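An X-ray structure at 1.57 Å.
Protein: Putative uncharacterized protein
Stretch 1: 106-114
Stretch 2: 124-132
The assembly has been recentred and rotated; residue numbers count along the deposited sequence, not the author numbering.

Stretch 1 106-114: LPVSTNVYT
Stretch 2 (124-132) ATYVGTYAS

The two stretches form an antiparallel pair of adjacent β-strands, joined by six backbone hydrogen bonds and extended beyond the strand ends by a water bridge and a small apolar contact. Strand 109-114 and strand 124-129 run at 162° between their N-to-C directions, their axes approaching to 4.6 Å, and the contact buries 590 Å² summed over both sides. Backbone torsions are extended throughout, with phi from -101° to -138° and psi from 108° to 157°.

The register pairs Thr110 with Thr129, Asn111 with Gly128, Val112 with Val127, Tyr113 with Tyr126 and Thr114 with Thr125. Hydrogen-bonded pairs (Thr110 CA to Thr129 CA 5.1 Å, Val112 CA to Val127 CA 5.3 Å, Thr114 CA to Thr125 CA 5.2 Å) alternate with narrower non-hydrogen-bonded pairs (Asn111 CA to Gly128 CA 4.5 Å, Tyr113 CA to Tyr126 CA 4.6 Å). Each wide pair closes a two-bond ring: Thr110 N to Thr129 O is 3.0 Å and Thr129 N to Thr110 O 2.7 Å; Val112 N to Val127 O is 2.9 Å and Val127 N to Val112 O 3.0 Å; Thr114 N to Thr125 O is 2.9 Å and Thr125 N to Thr114 O 2.8 Å. Angles at hydrogen of 161-172° make all six nearly linear. In the narrow pairs, alpha carbons approach the same carbonyls, as in the CA-H...O contact from Asn111 CA to Val127 O at 3.2 Å.

Tyr113 and Tyr126 share a sheet face with Asn111. Both tyrosines have chi1 in m, with chi2 of 13° for Tyr113 and -95° for Tyr126. This sets their planes at 84° and directs the edge of Tyr126 toward the face of Tyr113, with centroids 4.6 Å apart and Tyr113 CD2 to Tyr126 CD1 at 3.5 Å. Gly128 leaves room beside Asn111 (chi1 m): an ideal CB there would lie tightly against that side chain.

The other face carries the four threonines with Val112 and Val127. Thr110 is p, Thr114, Thr125 and Thr129 are m, and Val112 and Val127 are t. Thr110 OG1 lies 3.2 Å from Thr129 CB.

At the start of the first strand, Ser109 (p) places CB 4.0 Å from the Tyr130 ring centroid and 20° off its normal, a CH-pi contact over the face; Tyr130 is m with chi2 -99°. Farther out, a water donates to Val108 O and accepts from Ala131 N, each at 2.9 Å, bridging the backbones where direct pairing has ended. Pro107 CG then meets Ala131 CB at 3.5 Å, an apolar contact between exposed residues.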

ATOM      1  N   LEU A 106      -8.569 -13.805   9.163  1.00 17.20           N
ATOM      2  CA  LEU A 106      -7.586 -13.857   8.088  1.00 14.24           C
ATOM      3  C   LEU A 106      -6.164 -13.802   8.627  1.00 15.80           C
ATOM      4  O   LEU A 106      -5.874 -13.018   9.527  1.00 21.24           O
ATOM      5  CB  LEU A 106      -7.795 -12.690   7.127  1.00 17.14           C
ATOM      6  CG  LEU A 106      -9.115 -12.654   6.353  1.00 22.91           C
ATOM      7  CD1 LEU A 106      -9.255 -11.321   5.622  1.00 22.55           C
ATOM      8  CD2 LEU A 106      -9.213 -13.825   5.374  1.00 26.77           C
ATOM      9  N   PRO A 107      -5.266 -14.616   8.056  1.00 13.39           N
ATOM     10  CA  PRO A 107      -3.842 -14.484   8.391  1.00 12.41           C
ATOM     11  C   PRO A 107      -3.260 -13.246   7.724  1.00 13.35           C
ATOM     12  O   PRO A 107      -3.896 -12.675   6.829  1.00 12.80           O
ATOM     13  CB  PRO A 107      -3.220 -15.734   7.775  1.00 16.82           C
ATOM     14  CG  PRO A 107      -4.132 -16.075   6.617  1.00 15.78           C
ATOM     15  CD  PRO A 107      -5.518 -15.665   7.052  1.00 13.38           C
ATOM     16  N   VAL A 108      -2.065 -12.833   8.137  1.00  9.57           N
ATOM     17  CA  VAL A 108      -1.417 -11.706   7.479  1.00  8.09           C
ATOM     18  C   VAL A 108      -1.023 -12.072   6.046  1.00  7.77           C
ATOM     19  O   VAL A 108      -0.899 -13.246   5.700  1.00 10.37           O
ATOM     20  CB  VAL A 108      -0.144 -11.231   8.243  1.00 10.22           C
ATOM     21  CG1 VAL A 108      -0.498 -10.785   9.662  1.00 11.75           C
ATOM     22  CG2 VAL A 108       0.942 -12.323   8.261  1.00 12.05           C
ATOM     23  N   SER A 109      -0.833 -11.049   5.219  1.00  9.23           N
ATOM     24  CA  SER A 109      -0.210 -11.210   3.917  1.00  9.23           C
ATOM     25  C   SER A 109       1.233 -10.747   4.057  1.00  8.66           C
ATOM     26  O   SER A 109       1.561 -10.003   4.990  1.00 10.00           O
ATOM     27  CB  SER A 109      -0.953 -10.370   2.869  1.00 14.11           C
ATOM     28  OG  SER A 109      -0.938  -8.986   3.211  1.00 14.98           O
ATOM     29  N   THR A 110       2.102 -11.231   3.174  1.00  8.51           N
ATOM     30  CA  THR A 110       3.487 -10.766   3.123  1.00  7.15           C
ATOM     31  C   THR A 110       3.640  -9.890   1.884  1.00 11.97           C
ATOM     32  O   THR A 110       3.080 -10.183   0.840  1.00 14.15           O
ATOM     33  CB  THR A 110       4.480 -11.939   3.086  1.00 17.55           C
ATOM     34  OG1 THR A 110       4.428 -12.588   1.811  1.00 23.74           O
ATOM     35  CG2 THR A 110       4.145 -12.940   4.163  1.00 16.59           C
ATOM     36  N   ASN A 111       4.393  -8.807   1.999  1.00  7.40           N
ATOM     37  CA  ASN A 111       4.385  -7.788   0.966  1.00  7.27           C
ATOM     38  C   ASN A 111       5.777  -7.292   0.697  1.00  7.05           C
ATOM     39  O   ASN A 111       6.562  -7.132   1.629  1.00 10.37           O
ATOM     40  CB  ASN A 111       3.534  -6.613   1.427  1.00  6.81           C
ATOM     41  CG  ASN A 111       2.136  -7.034   1.772  1.00 11.19           C
ATOM     42  OD1 ASN A 111       1.857  -7.483   2.896  1.00 11.76           O
ATOM     43  ND2 ASN A 111       1.247  -6.928   0.806  1.00 10.35           N
ATOM     44  N   VAL A 112       6.082  -7.079  -0.583  1.00  6.47           N
ATOM     45  CA  VAL A 112       7.326  -6.444  -0.990  1.00  7.39           C
ATOM     46  C   VAL A 112       7.027  -5.310  -1.972  1.00  7.63           C
ATOM     47  O   VAL A 112       6.438  -5.536  -3.031  1.00  8.87           O
ATOM     48  CB  VAL A 112       8.289  -7.421  -1.654  1.00  7.89           C
ATOM     49  CG1 VAL A 112       9.631  -6.723  -1.937  1.00 11.00           C
ATOM     50  CG2 VAL A 112       8.502  -8.636  -0.770  1.00 11.10           C
ATOM     51  N   TYR A 113       7.432  -4.095  -1.614  1.00  6.63           N
ATOM     52  CA  TYR A 113       7.323  -2.949  -2.513  1.00  5.12           C
ATOM     53  C   TYR A 113       8.691  -2.648  -3.093  1.00  9.24           C
ATOM     54  O   TYR A 113       9.668  -2.505  -2.354  1.00  9.45           O
ATOM     55  CB  TYR A 113       6.871  -1.711  -1.739  1.00  7.45           C
ATOM     56  CG  TYR A 113       5.425  -1.708  -1.277  1.00  6.57           C
ATOM     57  CD1 TYR A 113       4.638  -2.856  -1.310  1.00  6.60           C
ATOM     58  CD2 TYR A 113       4.858  -0.529  -0.798  1.00 10.53           C
ATOM     59  CE1 TYR A 113       3.295  -2.816  -0.880  1.00  7.58           C
ATOM     60  CE2 TYR A 113       3.545  -0.477  -0.361  1.00  8.97           C
ATOM     61  CZ  TYR A 113       2.774  -1.618  -0.404  1.00  9.00           C
ATOM     62  OH  TYR A 113       1.473  -1.564   0.022  1.00 12.57           O
ATOM     63  N   THR A 114       8.758  -2.542  -4.414  1.00  8.81           N
ATOM     64  CA  THR A 114      10.019  -2.284  -5.082  1.00  7.95           C
ATOM     65  C   THR A 114       9.893  -1.086  -6.019  1.00  9.96           C
ATOM     66  O   THR A 114       8.945  -1.006  -6.810  1.00  9.64           O
ATOM     67  CB  THR A 114      10.497  -3.537  -5.830  1.00 11.06           C
ATOM     68  OG1 THR A 114      10.595  -4.620  -4.898  1.00 13.18           O
ATOM     69  CG2 THR A 114      11.848  -3.303  -6.475  1.00 15.50           C
ATOM     70  N   ALA A 124       6.963   1.214  -9.899  1.00  8.82           N
ATOM     71  CA  ALA A 124       6.704   0.656  -8.578  1.00  9.82           C
ATOM     72  C   ALA A 124       5.990  -0.666  -8.729  1.00 11.22           C
ATOM     73  O   ALA A 124       4.975  -0.737  -9.425  1.00 10.86           O
ATOM     74  CB  ALA A 124       5.852   1.601  -7.769  1.00 10.64           C
ATOM     75  N   THR A 125       6.502  -1.696  -8.059  1.00  8.22           N
ATOM     76  CA  THR A 125       5.877  -3.004  -8.089  1.00  8.48           C
ATOM     77  C   THR A 125       5.497  -3.384  -6.670  1.00  8.92           C
ATOM     78  O   THR A 125       6.355  -3.424  -5.784  1.00  8.40           O
ATOM     79  CB  THR A 125       6.815  -4.062  -8.678  1.00 11.26           C
ATOM     80  OG1 THR A 125       7.228  -3.645  -9.993  1.00 12.87           O
ATOM     81  CG2 THR A 125       6.108  -5.401  -8.778  1.00 11.56           C
ATOM     82  N   TYR A 126       4.208  -3.621  -6.456  1.00  8.11           N
ATOM     83  CA  TYR A 126       3.687  -3.961  -5.144  1.00  6.02           C
ATOM     84  C   TYR A 126       3.197  -5.407  -5.173  1.00  6.47           C
ATOM     85  O   TYR A 126       2.170  -5.706  -5.793  1.00  8.44           O
ATOM     86  CB  TYR A 126       2.512  -3.044  -4.803  1.00  5.89           C
ATOM     87  CG  TYR A 126       2.770  -1.546  -4.948  1.00  7.95           C
ATOM     88  CD1 TYR A 126       3.167  -0.783  -3.858  1.00  6.82           C
ATOM     89  CD2 TYR A 126       2.578  -0.897  -6.166  1.00  7.94           C
ATOM     90  CE1 TYR A 126       3.359   0.599  -3.976  1.00  7.63           C
ATOM     91  CE2 TYR A 126       2.776   0.485  -6.300  1.00  9.98           C
ATOM     92  CZ  TYR A 126       3.167   1.218  -5.200  1.00  7.73           C
ATOM     93  OH  TYR A 126       3.372   2.583  -5.313  1.00  8.96           O
ATOM     94  N   VAL A 127       3.935  -6.293  -4.514  1.00  7.20           N
ATOM     95  CA  VAL A 127       3.634  -7.723  -4.555  1.00  7.23           C
ATOM     96  C   VAL A 127       3.147  -8.202  -3.196  1.00  7.78           C
ATOM     97  O   VAL A 127       3.892  -8.157  -2.212  1.00  8.13           O
ATOM     98  CB  VAL A 127       4.862  -8.576  -4.945  1.00  6.93           C
ATOM     99  CG1 VAL A 127       4.499 -10.065  -4.986  1.00  8.44           C
ATOM    100  CG2 VAL A 127       5.446  -8.124  -6.293  1.00 10.35           C
ATOM    101  N   GLY A 128       1.905  -8.671  -3.157  1.00  5.14           N
ATOM    102  CA  GLY A 128       1.304  -9.217  -1.947  1.00  7.20           C
ATOM    103  C   GLY A 128       1.129 -10.713  -2.087  1.00  7.65           C
ATOM    104  O   GLY A 128       0.565 -11.178  -3.081  1.00  8.85           O
ATOM    105  N   THR A 129       1.602 -11.459  -1.092  1.00  8.64           N
ATOM    106  CA  THR A 129       1.568 -12.914  -1.113  1.00 11.40           C
ATOM    107  C   THR A 129       0.645 -13.381   0.001  1.00 11.09           C
ATOM    108  O   THR A 129       0.795 -12.966   1.156  1.00  9.68           O
ATOM    109  CB  THR A 129       2.966 -13.504  -0.904  1.00 10.11           C
ATOM    110  OG1 THR A 129       3.853 -13.035  -1.926  1.00 10.76           O
ATOM    111  CG2 THR A 129       2.914 -15.038  -0.941  1.00 10.24           C
ATOM    112  N   TYR A 130      -0.302 -14.251  -0.345  1.00  9.37           N
ATOM    113  CA  TYR A 130      -1.374 -14.635   0.575  1.00  7.66           C
ATOM    114  C   TYR A 130      -1.291 -16.093   1.027  1.00 12.38           C
ATOM    115  O   TYR A 130      -0.694 -16.927   0.346  1.00 13.30           O
ATOM    116  CB  TYR A 130      -2.730 -14.319  -0.068  1.00  9.11           C
ATOM    117  CG  TYR A 130      -2.956 -12.835  -0.201  1.00 12.22           C
ATOM    118  CD1 TYR A 130      -3.738 -12.147   0.719  1.00 13.31           C
ATOM    119  CD2 TYR A 130      -2.337 -12.103  -1.212  1.00 12.13           C
ATOM    120  CE1 TYR A 130      -3.925 -10.786   0.616  1.00 16.33           C
ATOM    121  CE2 TYR A 130      -2.521 -10.739  -1.320  1.00 12.39           C
ATOM    122  CZ  TYR A 130      -3.311 -10.087  -0.398  1.00 12.87           C
ATOM    123  OH  TYR A 130      -3.500  -8.725  -0.501  1.00 17.21           O
ATOM    124  N   ALA A 131      -1.892 -16.399   2.178  1.00 11.08           N
ATOM    125  CA  ALA A 131      -1.749 -17.726   2.784  1.00 13.94           C
ATOM    126  C   ALA A 131      -2.506 -18.806   2.032  1.00 11.91           C
ATOM    127  O   ALA A 131      -2.140 -19.979   2.076  1.00 16.32           O
ATOM    128  CB  ALA A 131      -2.201 -17.700   4.225  1.00 16.20           C
ATOM    129  N   SER A 132      -3.571 -18.401   1.351  1.00 12.36           N
ATOM    130  CA  SER A 132      -4.434 -19.335   0.642  1.00 14.59           C
ATOM    131  C   SER A 132      -5.282 -18.637  -0.410  1.00 17.31           C
ATOM    132  O   SER A 132      -5.466 -17.413  -0.381  1.00 14.33           O
ATOM    133  CB  SER A 132      -5.367 -20.054   1.618  1.00 14.50           C
ATOM    134  OG  SER A 132      -6.303 -19.148   2.178  1.00 18.14           O
TER
HETATM  135  O   HOH W   1      -2.749 -14.122   3.706  1.00 11.80           O
HETATM  136  O   HOH W   2      10.025  -1.915  -9.478  1.00 17.24           O